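PDB 5OGX: cytochrome P450 reductase from Amycolatopsis methanolica 239, which passes electrons from NADH through FAD and a 2Fe-2S cluster to its partner cytochrome P450, which O-demethylates guaiacol and other lignin-derived aromatics. Local coordinates for residues 239-244 / 267-272. Sequence-based numbering, arbitrary orientation.
Sequences LLYHGV and RFVPVL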
ATOM      1  N   LEU A 239      -2.049  18.236   2.675  1.00 17.26           N
ATOM      2  CA  LEU A 239      -1.112  18.347   3.784  1.00 17.63           C
ATOM      3  C   LEU A 239      -0.424  16.999   3.969  1.00 21.16           C
ATOM      4  O   LEU A 239      -1.086  15.998   4.281  1.00 18.85           O
ATOM      5  CB  LEU A 239      -1.814  18.761   5.074  1.00 18.56           C
ATOM      6  CG  LEU A 239      -2.662  20.025   5.093  1.00 21.85           C
ATOM      7  CD1 LEU A 239      -3.060  20.322   6.531  1.00 23.47           C
ATOM      8  CD2 LEU A 239      -1.897  21.181   4.516  1.00 30.64           C
ATOM      9  N   LEU A 240       0.888  16.965   3.758  1.00 17.35           N
ATOM     10  CA  LEU A 240       1.645  15.720   3.800  1.00 16.88           C
ATOM     11  C   LEU A 240       2.614  15.785   4.980  1.00 21.68           C
ATOM     12  O   LEU A 240       3.532  16.610   4.983  1.00 21.43           O
ATOM     13  CB  LEU A 240       2.387  15.512   2.482  1.00 18.14           C
ATOM     14  CG  LEU A 240       3.375  14.357   2.390  1.00 19.67           C
ATOM     15  CD1 LEU A 240       2.722  13.028   2.782  1.00 18.40           C
ATOM     16  CD2 LEU A 240       3.952  14.305   0.982  1.00 18.60           C
ATOM     17  N   TYR A 241       2.388  14.951   5.994  1.00 18.16           N
ATOM     18  CA  TYR A 241       3.237  14.924   7.184  1.00 20.53           C
ATOM     19  C   TYR A 241       4.117  13.686   7.129  1.00 22.73           C
ATOM     20  O   TYR A 241       3.625  12.586   6.863  1.00 18.11           O
ATOM     21  CB  TYR A 241       2.410  14.911   8.476  1.00 17.79           C
ATOM     22  CG  TYR A 241       1.554  16.137   8.687  1.00 22.43           C
ATOM     23  CD1 TYR A 241       0.327  16.250   8.061  1.00 19.90           C
ATOM     24  CD2 TYR A 241       1.975  17.177   9.522  1.00 22.12           C
ATOM     25  CE1 TYR A 241      -0.471  17.361   8.241  1.00 18.14           C
ATOM     26  CE2 TYR A 241       1.185  18.302   9.709  1.00 22.78           C
ATOM     27  CZ  TYR A 241      -0.041  18.384   9.073  1.00 21.14           C
ATOM     28  OH  TYR A 241      -0.860  19.478   9.237  1.00 22.61           O
ATOM     29  N   HIS A 242       5.413  13.854   7.390  1.00 18.21           N
ATOM     30  CA  HIS A 242       6.351  12.731   7.392  1.00 19.37           C
ATOM     31  C   HIS A 242       6.846  12.513   8.818  1.00 22.63           C
ATOM     32  O   HIS A 242       7.613  13.325   9.341  1.00 22.78           O
ATOM     33  CB  HIS A 242       7.513  12.999   6.438  1.00 20.77           C
ATOM     34  CG  HIS A 242       8.382  11.805   6.205  1.00 20.35           C
ATOM     35  ND1 HIS A 242       9.674  11.898   5.730  1.00 21.31           N
ATOM     36  CD2 HIS A 242       8.131  10.480   6.367  1.00 21.75           C
ATOM     37  CE1 HIS A 242      10.185  10.683   5.620  1.00 22.29           C
ATOM     38  NE2 HIS A 242       9.266   9.803   5.985  1.00 21.11           N
ATOM     39  N   GLY A 243       6.410  11.417   9.446  1.00 19.55           N
ATOM     40  CA  GLY A 243       6.793  11.178  10.829  1.00 19.65           C
ATOM     41  C   GLY A 243       8.025  10.300  10.908  1.00 21.70           C
ATOM     42  O   GLY A 243       8.001   9.149  10.461  1.00 26.27           O
ATOM     43  N   VAL A 244       9.116  10.830  11.467  1.00 21.17           N
ATOM     44  CA  VAL A 244      10.378  10.110  11.570  1.00 22.41           C
ATOM     45  C   VAL A 244      10.969  10.352  12.954  1.00 27.17           C
ATOM     46  O   VAL A 244      10.496  11.185  13.727  1.00 29.92           O
ATOM     47  CB  VAL A 244      11.393  10.547  10.492  1.00 24.10           C
ATOM     48  CG1 VAL A 244      10.892  10.214   9.087  1.00 25.53           C
ATOM     49  CG2 VAL A 244      11.663  12.028  10.616  1.00 25.85           C
ATOM     50  N   ARG A 267       1.418  21.376   1.428  1.00 20.63           N
ATOM     51  CA  ARG A 267       2.427  21.598   2.456  1.00 22.58           C
ATOM     52  C   ARG A 267       3.075  20.273   2.794  1.00 26.24           C
ATOM     53  O   ARG A 267       2.397  19.247   2.868  1.00 24.23           O
ATOM     54  CB  ARG A 267       1.843  22.214   3.743  1.00 28.70           C
ATOM     55  CG  ARG A 267       0.750  23.240   3.517  1.00 42.25           C
ATOM     56  CD  ARG A 267       0.723  24.332   4.588  1.00 54.39           C
ATOM     57  NE  ARG A 267       0.308  23.837   5.900  1.00 57.49           N
ATOM     58  CZ  ARG A 267      -0.778  24.241   6.559  1.00 48.49           C
ATOM     59  NH1 ARG A 267      -1.600  25.139   6.028  1.00 44.87           N
ATOM     60  NH2 ARG A 267      -1.052  23.731   7.752  1.00 37.97           N
ATOM     61  N   PHE A 268       4.381  20.303   3.015  1.00 21.10           N
ATOM     62  CA  PHE A 268       5.134  19.146   3.478  1.00 20.65           C
ATOM     63  C   PHE A 268       5.688  19.455   4.860  1.00 24.97           C
ATOM     64  O   PHE A 268       6.379  20.464   5.040  1.00 23.08           O
ATOM     65  CB  PHE A 268       6.282  18.804   2.523  1.00 21.00           C
ATOM     66  CG  PHE A 268       7.043  17.589   2.923  1.00 21.61           C
ATOM     67  CD1 PHE A 268       6.450  16.331   2.826  1.00 20.31           C
ATOM     68  CD2 PHE A 268       8.335  17.686   3.412  1.00 26.55           C
ATOM     69  CE1 PHE A 268       7.138  15.199   3.190  1.00 25.50           C
ATOM     70  CE2 PHE A 268       9.029  16.550   3.791  1.00 26.14           C
ATOM     71  CZ  PHE A 268       8.430  15.308   3.679  1.00 26.30           C
ATOM     72  N   VAL A 269       5.411  18.579   5.819  1.00 20.69           N
ATOM     73  CA  VAL A 269       5.710  18.842   7.225  1.00 21.59           C
ATOM     74  C   VAL A 269       6.436  17.654   7.849  1.00 25.70           C
ATOM     75  O   VAL A 269       5.796  16.657   8.229  1.00 21.62           O
ATOM     76  CB  VAL A 269       4.432  19.140   8.022  1.00 23.91           C
ATOM     77  CG1 VAL A 269       4.772  19.518   9.461  1.00 24.51           C
ATOM     78  CG2 VAL A 269       3.598  20.213   7.338  1.00 27.95           C
ATOM     79  N   PRO A 270       7.757  17.712   7.978  1.00 22.01           N
ATOM     80  CA  PRO A 270       8.459  16.715   8.791  1.00 22.07           C
ATOM     81  C   PRO A 270       8.050  16.842  10.247  1.00 27.57           C
ATOM     82  O   PRO A 270       7.780  17.939  10.742  1.00 26.32           O
ATOM     83  CB  PRO A 270       9.940  17.076   8.595  1.00 26.84           C
ATOM     84  CG  PRO A 270       9.974  17.855   7.324  1.00 23.41           C
ATOM     85  CD  PRO A 270       8.689  18.621   7.286  1.00 25.72           C
ATOM     86  N   VAL A 271       7.974  15.699  10.932  1.00 23.60           N
ATOM     87  CA  VAL A 271       7.662  15.660  12.360  1.00 23.87           C
ATOM     88  C   VAL A 271       8.609  14.668  13.010  1.00 25.23           C
ATOM     89  O   VAL A 271       8.603  13.486  12.653  1.00 24.78           O
ATOM     90  CB  VAL A 271       6.194  15.264  12.636  1.00 21.68           C
ATOM     91  CG1 VAL A 271       5.864  15.496  14.107  1.00 22.55           C
ATOM     92  CG2 VAL A 271       5.230  16.073  11.748  1.00 23.52           C
ATOM     93  N   LEU A 272       9.424  15.141  13.962  1.00 24.60           N
ATOM     94  CA  LEU A 272      10.480  14.330  14.562  1.00 25.08           C
ATOM     95  C   LEU A 272      10.097  13.935  15.982  1.00 31.81           C
ATOM     96  O   LEU A 272       9.823  14.801  16.820  1.00 32.09           O
ATOM     97  CB  LEU A 272      11.818  15.077  14.582  1.00 31.03           C
ATOM     98  CG  LEU A 272      12.229  15.957  13.399  1.00 33.33           C
ATOM     99  CD1 LEU A 272      13.667  16.455  13.572  1.00 30.54           C
ATOM    100  CD2 LEU A 272      12.078  15.259  12.071  1.00 34.26           C
TER
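Phe268 reaches from strand 267-272 across to Leu240 and His242 of the neighbouring strand 239-244. From CB, CG is set anti to the backbone N (chi1 -177°), which swings the ring toward the other strand. CD1 meets Leu240 O at 3.6 Å and Leu240 CG at 3.7 Å, the latter lying in the ring plane at the edge; CE1 sits 3.9 Å from both Leu240 CG and His242 CB; and CZ, at the tip, comes within 3.7 Å of His242 CB. Phe256, from the connecting helix, stacks on the ring. An alanine in place of Phe268 would probably open a gap beside Leu240 and His242 and deprive Phe256 of its stacking partner.

Helix 253-262 connects the two strands as a right-handed beta-alpha-beta crossover in the parallel sheet of the NAD-binding domain. In-register parallel pairing ties the strands through five backbone hydrogen bonds, from Leu240 N to Arg267 O (2.9 Å) at one end to Val244 N to Val271 O (3.0 Å) at the other. Pro270 has no N-H to give, but the pairing passes it by: its neighbours Val269 and Val271 donate to Leu240 O and His242 O.

On the opposite face, Tyr241 lies alongside Val269, CD2 to CB 3.5 Å, and Val271 CG2 approaches the ring edge. The Tyr241 hydroxyl hydrogen-bonds Asp292 OD2, from helix 285-292. Next to it, Leu239 CD2 packs on Arg267 CG at 3.5 Å and over one face of the guanidinium. Back on the Phe268 side, His242 NE2 is hydrogen-bonded to Gly216 O, near the FAD-binding Thr217.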